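Periplasmic binding protein/LacI transcriptional regulator (Burkholderia multivorans, PDB 4YLE) probably serves as the substrate-binding protein of an ABC transporter, capturing a simple sugar or similar small solute for uptake. Local coordinates at residues 76-81 with 99-104; 123-128 with 175-180; 151-156 with 273-278; 164-169 with 196-201. All blocks are in the same frame, centred on the assembly; numbering follows the deposited sequence.

Contact 1: residues 76-81 with 99-104; sequences TDTANQ and APADSK
Gln81 reaches out of the first turn of helix 78-90 and sets its amide against the backbone at Ala99-Ala101. CG lies anti to the backbone N (chi1 -163°) and the chain runs extended to CD; the turn at chi3 (55°) then sets OE1 toward Ala101 N. Gln81 OE1 accepts from Ala101 N at 2.7 Å, with the donor slightly tilted from the carbonyl plane. Gln81 NE2 donates to Ala99 O at 2.8 Å, and a second bond from NE2 to Met39 O helps to fix which way the buried amide is turned. One glutamine thus reads a donor and an acceptor two residues apart.

Thr78 meets the next part of the loop obliquely: Thr78 OG1 is 3.8 Å from Asp102 CB, and Thr78 CG2 is 4.0 Å from that same carbon. A water links Thr78 OG1 to Ala101 O. Asp77 is the N-cap of the helix, its OD1 taking Asn80 N from above the carboxylate plane. Asp102 OD1 accepts from Lys104 N in an Asx turn. The arrangement belongs to the alternating strand-helix architecture of periplasmic binding proteins, joining the loop after strand 95-98 to a helix start.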
# COMPACT_ATOMS: atom_id res chain seq x y z
N THR A 76 -4.36 -7.05 -8.36
CA THR A 76 -5.78 -7.35 -8.22
C THR A 76 -6.04 -8.84 -8.16
O THR A 76 -7.19 -9.26 -8.25
CB THR A 76 -6.59 -6.76 -9.38
OG1 THR A 76 -6.02 -7.16 -10.63
CG2 THR A 76 -6.60 -5.26 -9.27
N ASP A 77 -4.99 -9.65 -8.02
CA ASP A 77 -5.19 -11.10 -8.04
C ASP A 77 -5.49 -11.60 -6.64
O ASP A 77 -4.74 -12.40 -6.06
CB ASP A 77 -3.99 -11.86 -8.61
CG ASP A 77 -4.36 -13.29 -9.02
OD1 ASP A 77 -5.52 -13.68 -8.78
OD2 ASP A 77 -3.52 -14.03 -9.58
N THR A 78 -6.62 -11.12 -6.12
CA THR A 78 -7.14 -11.57 -4.83
C THR A 78 -7.26 -13.09 -4.76
O THR A 78 -6.87 -13.71 -3.76
CB THR A 78 -8.52 -10.93 -4.56
OG1 THR A 78 -8.37 -9.50 -4.56
CG2 THR A 78 -9.09 -11.36 -3.23
N ALA A 79 -7.81 -13.70 -5.82
CA ALA A 79 -8.04 -15.16 -5.81
C ALA A 79 -6.75 -15.94 -5.47
O ALA A 79 -6.74 -16.84 -4.60
CB ALA A 79 -8.60 -15.61 -7.17
N ASN A 80 -5.67 -15.59 -6.16
CA ASN A 80 -4.40 -16.24 -5.94
C ASN A 80 -3.81 -15.92 -4.57
O ASN A 80 -3.10 -16.74 -3.99
CB ASN A 80 -3.38 -15.86 -7.00
CG ASN A 80 -2.20 -16.81 -7.01
OD1 ASN A 80 -2.38 -18.03 -6.89
ND2 ASN A 80 -0.99 -16.28 -7.12
N GLN A 81 -4.04 -14.72 -4.06
CA GLN A 81 -3.50 -14.41 -2.75
C GLN A 81 -4.17 -15.33 -1.76
O GLN A 81 -3.51 -15.88 -0.89
CB GLN A 81 -3.71 -12.96 -2.35
CG GLN A 81 -2.79 -12.57 -1.18
CD GLN A 81 -2.97 -11.15 -0.74
OE1 GLN A 81 -4.08 -10.74 -0.44
NE2 GLN A 81 -1.88 -10.38 -0.70
N ALA A 99 -0.22 -8.79 3.75
CA ALA A 99 -0.60 -7.50 3.12
C ALA A 99 -1.75 -7.76 2.14
O ALA A 99 -1.50 -8.15 1.00
CB ALA A 99 0.58 -6.86 2.39
N PRO A 100 -3.01 -7.60 2.59
CA PRO A 100 -4.11 -8.18 1.81
C PRO A 100 -4.47 -7.39 0.56
O PRO A 100 -4.47 -6.15 0.58
CB PRO A 100 -5.27 -8.20 2.81
CG PRO A 100 -4.95 -7.17 3.80
CD PRO A 100 -3.46 -7.10 3.90
N ALA A 101 -4.77 -8.10 -0.53
CA ALA A 101 -5.09 -7.48 -1.81
C ALA A 101 -6.49 -6.85 -1.81
O ALA A 101 -6.79 -5.98 -2.65
CB ALA A 101 -4.99 -8.50 -2.93
N ASP A 102 -7.32 -7.32 -0.88
CA ASP A 102 -8.71 -6.89 -0.70
C ASP A 102 -9.00 -6.85 0.80
O ASP A 102 -8.70 -7.82 1.49
CB ASP A 102 -9.65 -7.86 -1.40
CG ASP A 102 -11.08 -7.37 -1.45
OD1 ASP A 102 -11.65 -7.05 -0.38
OD2 ASP A 102 -11.65 -7.34 -2.56
N SER A 103 -9.53 -5.74 1.31
CA SER A 103 -9.71 -5.60 2.77
C SER A 103 -10.85 -6.46 3.35
O SER A 103 -10.91 -6.71 4.55
CB SER A 103 -9.97 -4.13 3.10
OG SER A 103 -8.75 -3.40 2.97
N LYS A 104 -11.76 -6.88 2.48
CA LYS A 104 -12.85 -7.78 2.91
C LYS A 104 -12.64 -9.24 2.51
O LYS A 104 -12.94 -10.17 3.28
CB LYS A 104 -14.18 -7.30 2.34
CG LYS A 104 -14.66 -5.98 2.90
CD LYS A 104 -16.14 -5.76 2.59
CE LYS A 104 -16.51 -4.31 2.43
NZ LYS A 104 -15.96 -3.74 1.16
O HOH W 1 -7.45 -6.72 -5.34
O HOH W 2 -10.64 -8.20 -4.65

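Contact 2: residues 123-128 with 175-180; sequences IDNRLD and TTTNAQ
Asn125 and Asn178 stack their side-chain amides, with planes 21° apart while the side chains themselves cross at about a right angle. Asn178 OD1 lies 3.3 Å from Asn125 CG, and the two acceptor oxygens, Asn125 OD1 and Asn178 OD1, stand only 3.1 Å apart. What holds Asn125 OD1 there is Asn178 N, which donates to it at 3.0 Å from above the carbonyl plane (N-H...O angle 151°), so a first-turn amide of helix 177-193 finds its acceptor on another loop.

Asn125 CG is anti to its backbone N, which carries CG toward the helix; Asn178 CG sits between its own N and carbonyl carbon (chi1 57°), which starts the side chain back toward the helix N terminus. Asn125 ND2 lies 3.5 Å from Thr176 CG2 and donates to Pro100 O, which fixes the flip of this amide.

The loop follows strand 119-123 of the larger sheet, and helix 177-193 packs on the smaller one, so the contact spans the two lobes, consistent with the closed form of a periplasmic binding protein. The cleft lies beside it: Asp124 OD1 hydrogen-bonds an unidentified ligand, Asn178 ND2 does so weakly, and Asp124 OD2 forms a salt bridge with Lys40.

Thr177 makes the second direct bond, Thr177 OG1 donating to Arg126 O at 2.9 Å; that carbonyl also accepts from Ser103 OG. Thr177 CG2 approaches Arg126 CB at 4.4 Å. Thr176, the N-cap residue, directs its OG1 to Val173 O.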
# COMPACT_ATOMS: atom_id res chain seq x y z
N ILE A 123 -0.47 -6.41 7.81
CA ILE A 123 0.29 -5.20 7.50
C ILE A 123 -0.21 -4.46 6.27
O ILE A 123 -0.98 -5.02 5.51
CB ILE A 123 1.79 -5.51 7.28
CG1 ILE A 123 2.02 -6.31 5.98
CG2 ILE A 123 2.37 -6.28 8.52
CD1 ILE A 123 3.52 -6.60 5.67
N ASP A 124 0.22 -3.19 6.13
CA ASP A 124 0.07 -2.38 4.90
C ASP A 124 -1.36 -1.89 4.70
O ASP A 124 -1.67 -0.71 4.89
CB ASP A 124 0.55 -3.16 3.68
CG ASP A 124 0.38 -2.39 2.37
OD1 ASP A 124 0.31 -1.17 2.42
OD2 ASP A 124 0.34 -3.03 1.29
N ASN A 125 -2.24 -2.82 4.36
CA ASN A 125 -3.63 -2.50 4.08
C ASN A 125 -4.51 -3.19 5.10
O ASN A 125 -4.53 -4.40 5.18
CB ASN A 125 -4.01 -2.94 2.68
CG ASN A 125 -5.47 -2.79 2.42
OD1 ASN A 125 -6.10 -1.79 2.83
ND2 ASN A 125 -6.05 -3.77 1.71
N ARG A 126 -5.24 -2.41 5.87
CA ARG A 126 -5.98 -2.97 6.97
C ARG A 126 -7.21 -3.73 6.51
O ARG A 126 -7.99 -3.24 5.70
CB ARG A 126 -6.37 -1.87 7.95
CG ARG A 126 -6.78 -2.39 9.31
CD ARG A 126 -7.46 -1.30 10.11
NE ARG A 126 -6.59 -0.15 10.31
CZ ARG A 126 -5.98 0.14 11.45
NH1 ARG A 126 -6.14 -0.62 12.54
NH2 ARG A 126 -5.20 1.22 11.51
N LEU A 127 -7.36 -4.95 7.03
CA LEU A 127 -8.57 -5.73 6.87
C LEU A 127 -9.76 -4.98 7.42
O LEU A 127 -9.62 -4.19 8.35
CB LEU A 127 -8.43 -7.07 7.57
CG LEU A 127 -7.38 -7.99 6.95
CD1 LEU A 127 -7.06 -9.12 7.90
CD2 LEU A 127 -7.83 -8.53 5.59
N ASP A 128 -10.93 -5.22 6.85
CA ASP A 128 -12.09 -4.44 7.24
C ASP A 128 -12.50 -4.80 8.67
O ASP A 128 -12.72 -5.97 8.96
CB ASP A 128 -13.23 -4.67 6.27
CG ASP A 128 -14.39 -3.71 6.50
OD1 ASP A 128 -14.85 -3.57 7.65
OD2 ASP A 128 -14.84 -3.10 5.51
N THR A 175 -11.67 -1.02 -3.05
CA THR A 175 -12.13 -1.82 -1.93
C THR A 175 -11.02 -2.07 -0.92
O THR A 175 -11.07 -3.02 -0.13
CB THR A 175 -12.64 -3.15 -2.43
OG1 THR A 175 -11.62 -3.77 -3.21
CG2 THR A 175 -13.90 -2.95 -3.30
N THR A 176 -9.99 -1.23 -0.95
CA THR A 176 -8.95 -1.33 0.06
C THR A 176 -8.99 -0.12 0.95
O THR A 176 -9.23 1.00 0.51
CB THR A 176 -7.54 -1.50 -0.54
OG1 THR A 176 -7.19 -0.38 -1.37
CG2 THR A 176 -7.47 -2.77 -1.36
N THR A 177 -8.76 -0.38 2.23
CA THR A 177 -8.67 0.69 3.18
C THR A 177 -7.59 1.68 2.79
O THR A 177 -7.80 2.89 2.86
CB THR A 177 -8.41 0.13 4.58
OG1 THR A 177 -9.42 -0.84 4.87
CG2 THR A 177 -8.43 1.23 5.63
N ASN A 178 -6.43 1.20 2.34
CA ASN A 178 -5.35 2.16 2.13
C ASN A 178 -5.63 3.04 0.92
O ASN A 178 -5.31 4.22 0.94
CB ASN A 178 -3.97 1.49 2.05
CG ASN A 178 -3.84 0.43 0.99
OD1 ASN A 178 -4.80 -0.15 0.53
ND2 ASN A 178 -2.59 0.15 0.63
N ALA A 179 -6.30 2.50 -0.09
CA ALA A 179 -6.71 3.32 -1.25
C ALA A 179 -7.68 4.41 -0.82
O ALA A 179 -7.50 5.59 -1.18
CB ALA A 179 -7.31 2.46 -2.30
N GLN A 180 -8.69 4.04 -0.03
CA GLN A 180 -9.69 4.99 0.42
C GLN A 180 -9.11 6.07 1.27
O GLN A 180 -9.47 7.23 1.15
CB GLN A 180 -10.79 4.24 1.19
CG GLN A 180 -11.53 3.26 0.33
CD GLN A 180 -12.30 2.23 1.11
OE1 GLN A 180 -12.39 2.28 2.34
NE2 GLN A 180 -12.86 1.26 0.40

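Contact 3: residues 151-156 with 273-278; sequences RKVGDY and ATADQY
Val153 projects from helix 146-160 onto Ala273 and Ala275 at strand 274-276, and its two methyls divide the work. CB points at the strand but stays back from it, leaving the touching to the branches. Val153 CG1, anti to the backbone N (chi1 177°), stands 4.3 Å from Ala273 CB, a loose approach. Val153 CG2 comes closer: it is 3.7 Å from Ala275 CB and equally 3.7 Å from Thr274 O, so one methyl rests against both a side chain and the peptide between.

Ala273 and Ala275 both turn their methyls to the helix, while the intervening Thr274 points away and bonds through OG1 to Asp232. One helical turn beyond Val153, Tyr156 CD2 comes to 3.9 Å from Ala273 CB, the methyl meeting the ring obliquely. The contact is therefore wholly apolar or van der Waals in kind.

On the helix, Arg151 NE and Asp155 OD1 form a salt bridge at 2.8 Å, the oxygen in the guanidinium plane and met on its syn side. Strand 274-276 pairs with strand 308-314 of the larger sheet, whereas Val153 and Ala273 share Val254 of the smaller one, so the contact lies where the two lobes of the periplasmic-binding-protein fold join; Gln277 NE2 bonds the unidentified ligand. Arg151 packs against Asp188 and Ala192 of helix 177-193 and Tyr156 touches Leu313 of strand 308-314, placing helix 146-160 between that helix and these strands.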
# COMPACT_ATOMS: atom_id res chain seq x y z
N ARG A 151 -2.09 13.26 3.13
CA ARG A 151 -2.26 14.68 3.47
C ARG A 151 -0.94 15.41 3.39
O ARG A 151 -0.89 16.55 2.91
CB ARG A 151 -2.86 14.85 4.86
CG ARG A 151 -3.04 16.33 5.35
CD ARG A 151 -4.05 17.08 4.52
NE ARG A 151 -4.09 18.51 4.89
CZ ARG A 151 -4.90 19.03 5.81
NH1 ARG A 151 -5.77 18.27 6.46
NH2 ARG A 151 -4.84 20.33 6.08
N LYS A 152 0.14 14.78 3.86
CA LYS A 152 1.48 15.38 3.71
C LYS A 152 1.80 15.68 2.24
O LYS A 152 2.30 16.75 1.91
CB LYS A 152 2.56 14.46 4.27
CG LYS A 152 2.60 14.37 5.78
CD LYS A 152 3.76 13.49 6.22
CE LYS A 152 3.95 13.57 7.73
NZ LYS A 152 5.27 13.01 8.16
N VAL A 153 1.58 14.69 1.37
CA VAL A 153 1.87 14.81 -0.05
C VAL A 153 0.97 15.88 -0.66
O VAL A 153 1.44 16.77 -1.33
CB VAL A 153 1.70 13.48 -0.77
CG1 VAL A 153 1.94 13.62 -2.28
CG2 VAL A 153 2.67 12.44 -0.12
N GLY A 154 -0.32 15.78 -0.39
CA GLY A 154 -1.27 16.78 -0.86
C GLY A 154 -0.94 18.21 -0.42
O GLY A 154 -1.09 19.16 -1.22
N ASP A 155 -0.50 18.37 0.83
CA ASP A 155 -0.13 19.70 1.34
C ASP A 155 1.03 20.31 0.57
O ASP A 155 1.03 21.52 0.33
CB ASP A 155 0.24 19.64 2.83
CG ASP A 155 -0.97 19.53 3.75
OD1 ASP A 155 -2.11 19.78 3.29
OD2 ASP A 155 -0.77 19.18 4.93
N TYR A 156 2.04 19.52 0.26
CA TYR A 156 3.17 20.03 -0.51
C TYR A 156 2.71 20.52 -1.88
O TYR A 156 3.06 21.62 -2.32
CB TYR A 156 4.25 18.97 -0.64
CG TYR A 156 5.55 19.52 -1.18
CD1 TYR A 156 6.38 20.32 -0.40
CD2 TYR A 156 5.92 19.27 -2.47
CE1 TYR A 156 7.57 20.83 -0.91
CE2 TYR A 156 7.11 19.78 -2.99
CZ TYR A 156 7.92 20.54 -2.21
OH TYR A 156 9.10 21.06 -2.74
N ALA A 273 6.27 15.18 -5.72
CA ALA A 273 6.43 14.62 -4.39
C ALA A 273 5.91 13.21 -4.34
O ALA A 273 5.07 12.81 -5.14
CB ALA A 273 5.69 15.46 -3.37
N THR A 274 6.43 12.46 -3.38
CA THR A 274 5.93 11.13 -3.05
C THR A 274 6.05 10.99 -1.53
O THR A 274 6.24 11.99 -0.85
CB THR A 274 6.71 10.05 -3.78
OG1 THR A 274 6.11 8.77 -3.54
CG2 THR A 274 8.18 10.00 -3.37
N ALA A 275 5.92 9.78 -1.01
CA ALA A 275 6.02 9.59 0.44
C ALA A 275 6.66 8.25 0.67
O ALA A 275 6.40 7.30 -0.07
CB ALA A 275 4.67 9.65 1.13
N ASP A 276 7.48 8.17 1.71
CA ASP A 276 8.06 6.89 2.08
C ASP A 276 7.25 6.35 3.24
O ASP A 276 7.13 7.00 4.28
CB ASP A 276 9.53 7.02 2.43
CG ASP A 276 10.29 5.71 2.29
OD1 ASP A 276 9.68 4.64 2.50
OD2 ASP A 276 11.49 5.73 1.97
N GLN A 277 6.66 5.18 3.05
CA GLN A 277 5.88 4.50 4.10
C GLN A 277 6.59 3.24 4.56
O GLN A 277 6.00 2.40 5.26
CB GLN A 277 4.46 4.16 3.63
CG GLN A 277 4.42 3.24 2.42
CD GLN A 277 3.07 2.56 2.20
OE1 GLN A 277 2.39 2.20 3.14
NE2 GLN A 277 2.70 2.36 0.94
N TYR A 278 7.86 3.10 4.18
CA TYR A 278 8.75 2.14 4.81
C TYR A 278 8.24 0.69 4.74
O TYR A 278 7.90 0.04 5.76
CB TYR A 278 9.00 2.59 6.23
CG TYR A 278 9.54 4.02 6.24
CD1 TYR A 278 10.77 4.30 5.65
CD2 TYR A 278 8.85 5.06 6.82
CE1 TYR A 278 11.28 5.60 5.64
CE2 TYR A 278 9.37 6.37 6.83
CZ TYR A 278 10.57 6.62 6.24
OH TYR A 278 11.11 7.91 6.25

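Contact 4: residues 164-169 with 196-201; sequences GDQVGI and KVVSVQ
Lys196 N donates to Asp165 O at 2.8 Å, the first of the backbone hydrogen bonds that join strands 166-169 and 196-201, parallel but strongly twisted, their short axes 45° apart. Val167 N bonds Lys196 O at 2.9 Å, after which Val198 N meets Val167 O almost head-on, with a C=O...N angle of 172°. The ladder resumes with Ile169 N to Ser199 O and Gln201 N to Ile169 O. Since the acceptor for Ile169 N lies one residue further along than regular pairing would put it, the ladder is consistent with a bulge at Val198. Weaker CA-H...O contacts run alongside, such as Val197 CA to Val167 O at 3.4 Å.

Apolar contacts gather on the face carrying Val167, Ile169, Val197 and Val200. Ile169 CD1 reaches Val197 CG1 at 3.7 Å, its side chain lying oblique to the valine, and Val200 CG2 rests 4.0 Å from Ile169 CB. Helix 177-193 packs against this face through Thr183, Phe186 and Gln187, completing a beta-alpha-beta crossover. Val198 CG1, anti to the carbonyl carbon (chi1 -63°), meets Gln166 CG at 3.7 Å, the two side chains crossing at about a right angle.

Among polar side chains, Gln201 NE2 donates to Ser199 OG in the plane of its amide. Backbone bonds thus set the register and an apolar face seals against helix 177-193, while Ser199 N is left buried without a partner.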
# COMPACT_ATOMS: atom_id res chain seq x y z
N GLY A 164 -9.03 27.34 -6.46
CA GLY A 164 -9.80 27.14 -7.67
C GLY A 164 -9.18 26.22 -8.70
O GLY A 164 -9.83 25.83 -9.67
N ASP A 165 -7.91 25.87 -8.53
CA ASP A 165 -7.26 24.95 -9.47
C ASP A 165 -7.93 23.57 -9.47
O ASP A 165 -8.17 23.00 -8.42
CB ASP A 165 -5.79 24.75 -9.13
CG ASP A 165 -4.92 25.89 -9.58
OD1 ASP A 165 -5.42 26.83 -10.24
OD2 ASP A 165 -3.71 25.83 -9.29
N GLN A 166 -8.21 23.07 -10.67
CA GLN A 166 -8.76 21.74 -10.88
C GLN A 166 -7.71 20.64 -10.76
O GLN A 166 -6.64 20.73 -11.36
CB GLN A 166 -9.38 21.65 -12.28
CG GLN A 166 -10.63 22.51 -12.47
CD GLN A 166 -11.16 22.44 -13.88
OE1 GLN A 166 -10.42 22.11 -14.81
NE2 GLN A 166 -12.44 22.76 -14.05
N VAL A 167 -8.01 19.59 -9.99
CA VAL A 167 -7.12 18.44 -9.91
C VAL A 167 -7.92 17.14 -9.98
O VAL A 167 -9.13 17.14 -9.75
CB VAL A 167 -6.29 18.50 -8.59
CG1 VAL A 167 -5.68 19.90 -8.46
CG2 VAL A 167 -7.16 18.18 -7.40
N GLY A 168 -7.24 16.05 -10.35
CA GLY A 168 -7.81 14.73 -10.36
C GLY A 168 -7.06 13.83 -9.43
O GLY A 168 -5.86 13.99 -9.23
N ILE A 169 -7.79 12.88 -8.83
CA ILE A 169 -7.19 11.86 -7.96
C ILE A 169 -7.27 10.50 -8.65
O ILE A 169 -8.35 10.02 -9.03
CB ILE A 169 -7.90 11.82 -6.60
CG1 ILE A 169 -7.75 13.17 -5.93
CG2 ILE A 169 -7.33 10.70 -5.71
CD1 ILE A 169 -8.48 13.31 -4.59
N LYS A 196 -10.03 22.40 -6.36
CA LYS A 196 -11.24 21.65 -6.68
C LYS A 196 -10.94 20.27 -7.29
O LYS A 196 -10.38 20.14 -8.37
CB LYS A 196 -12.09 22.47 -7.65
CG LYS A 196 -13.49 21.96 -7.80
CD LYS A 196 -14.30 22.89 -8.69
CE LYS A 196 -15.35 22.13 -9.50
NZ LYS A 196 -15.34 22.58 -10.92
N VAL A 197 -11.32 19.20 -6.58
CA VAL A 197 -11.15 17.86 -7.13
C VAL A 197 -12.27 17.59 -8.10
O VAL A 197 -13.43 17.45 -7.70
CB VAL A 197 -11.15 16.78 -6.02
CG1 VAL A 197 -10.85 15.40 -6.60
CG2 VAL A 197 -10.13 17.11 -4.96
N VAL A 198 -11.96 17.49 -9.39
CA VAL A 198 -13.00 17.33 -10.40
C VAL A 198 -13.23 15.87 -10.81
O VAL A 198 -14.23 15.56 -11.45
CB VAL A 198 -12.68 18.18 -11.64
CG1 VAL A 198 -12.68 19.63 -11.22
CG2 VAL A 198 -11.34 17.78 -12.27
N SER A 199 -12.32 14.97 -10.43
CA SER A 199 -12.45 13.58 -10.85
C SER A 199 -11.71 12.67 -9.88
O SER A 199 -10.63 13.02 -9.44
CB SER A 199 -11.89 13.39 -12.27
OG SER A 199 -12.28 12.14 -12.80
N VAL A 200 -12.33 11.55 -9.52
CA VAL A 200 -11.67 10.52 -8.72
C VAL A 200 -11.97 9.20 -9.41
O VAL A 200 -13.14 8.85 -9.56
CB VAL A 200 -12.16 10.48 -7.24
CG1 VAL A 200 -11.44 9.38 -6.45
CG2 VAL A 200 -11.91 11.81 -6.56
N GLN A 201 -10.93 8.51 -9.86
CA GLN A 201 -11.05 7.25 -10.57
C GLN A 201 -9.94 6.29 -10.18
O GLN A 201 -8.82 6.71 -9.87
CB GLN A 201 -11.00 7.47 -12.09
CG GLN A 201 -12.06 8.43 -12.64
CD GLN A 201 -11.84 8.71 -14.11
OE1 GLN A 201 -11.70 7.79 -14.91
NE2 GLN A 201 -11.81 10.00 -14.48

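From the N terminus, contact 1 closes a short loop running from helix 78-90 through strand 95-98, and it is complete before contact 2 opens. The two nevertheless touch: Ser103 O lies 2.7 Å from Asp128 N, a probable hydrogen bond. Contact 2 spans from residues 123-128 to 175-180 and crosses both later contacts, whose first segments, 151-156 and 164-169, fall within its span. Contact 3 closes the longest loop, back to 273-278, and contact 4 lies wholly inside that span. Contact 1 belongs to the larger sheet's lobe, contact 4 to the smaller; contact 2 bridges them beside the cleft, and contact 3, about 17 Å from contact 2 between centres, ties helix 146-160 to strand 274-276.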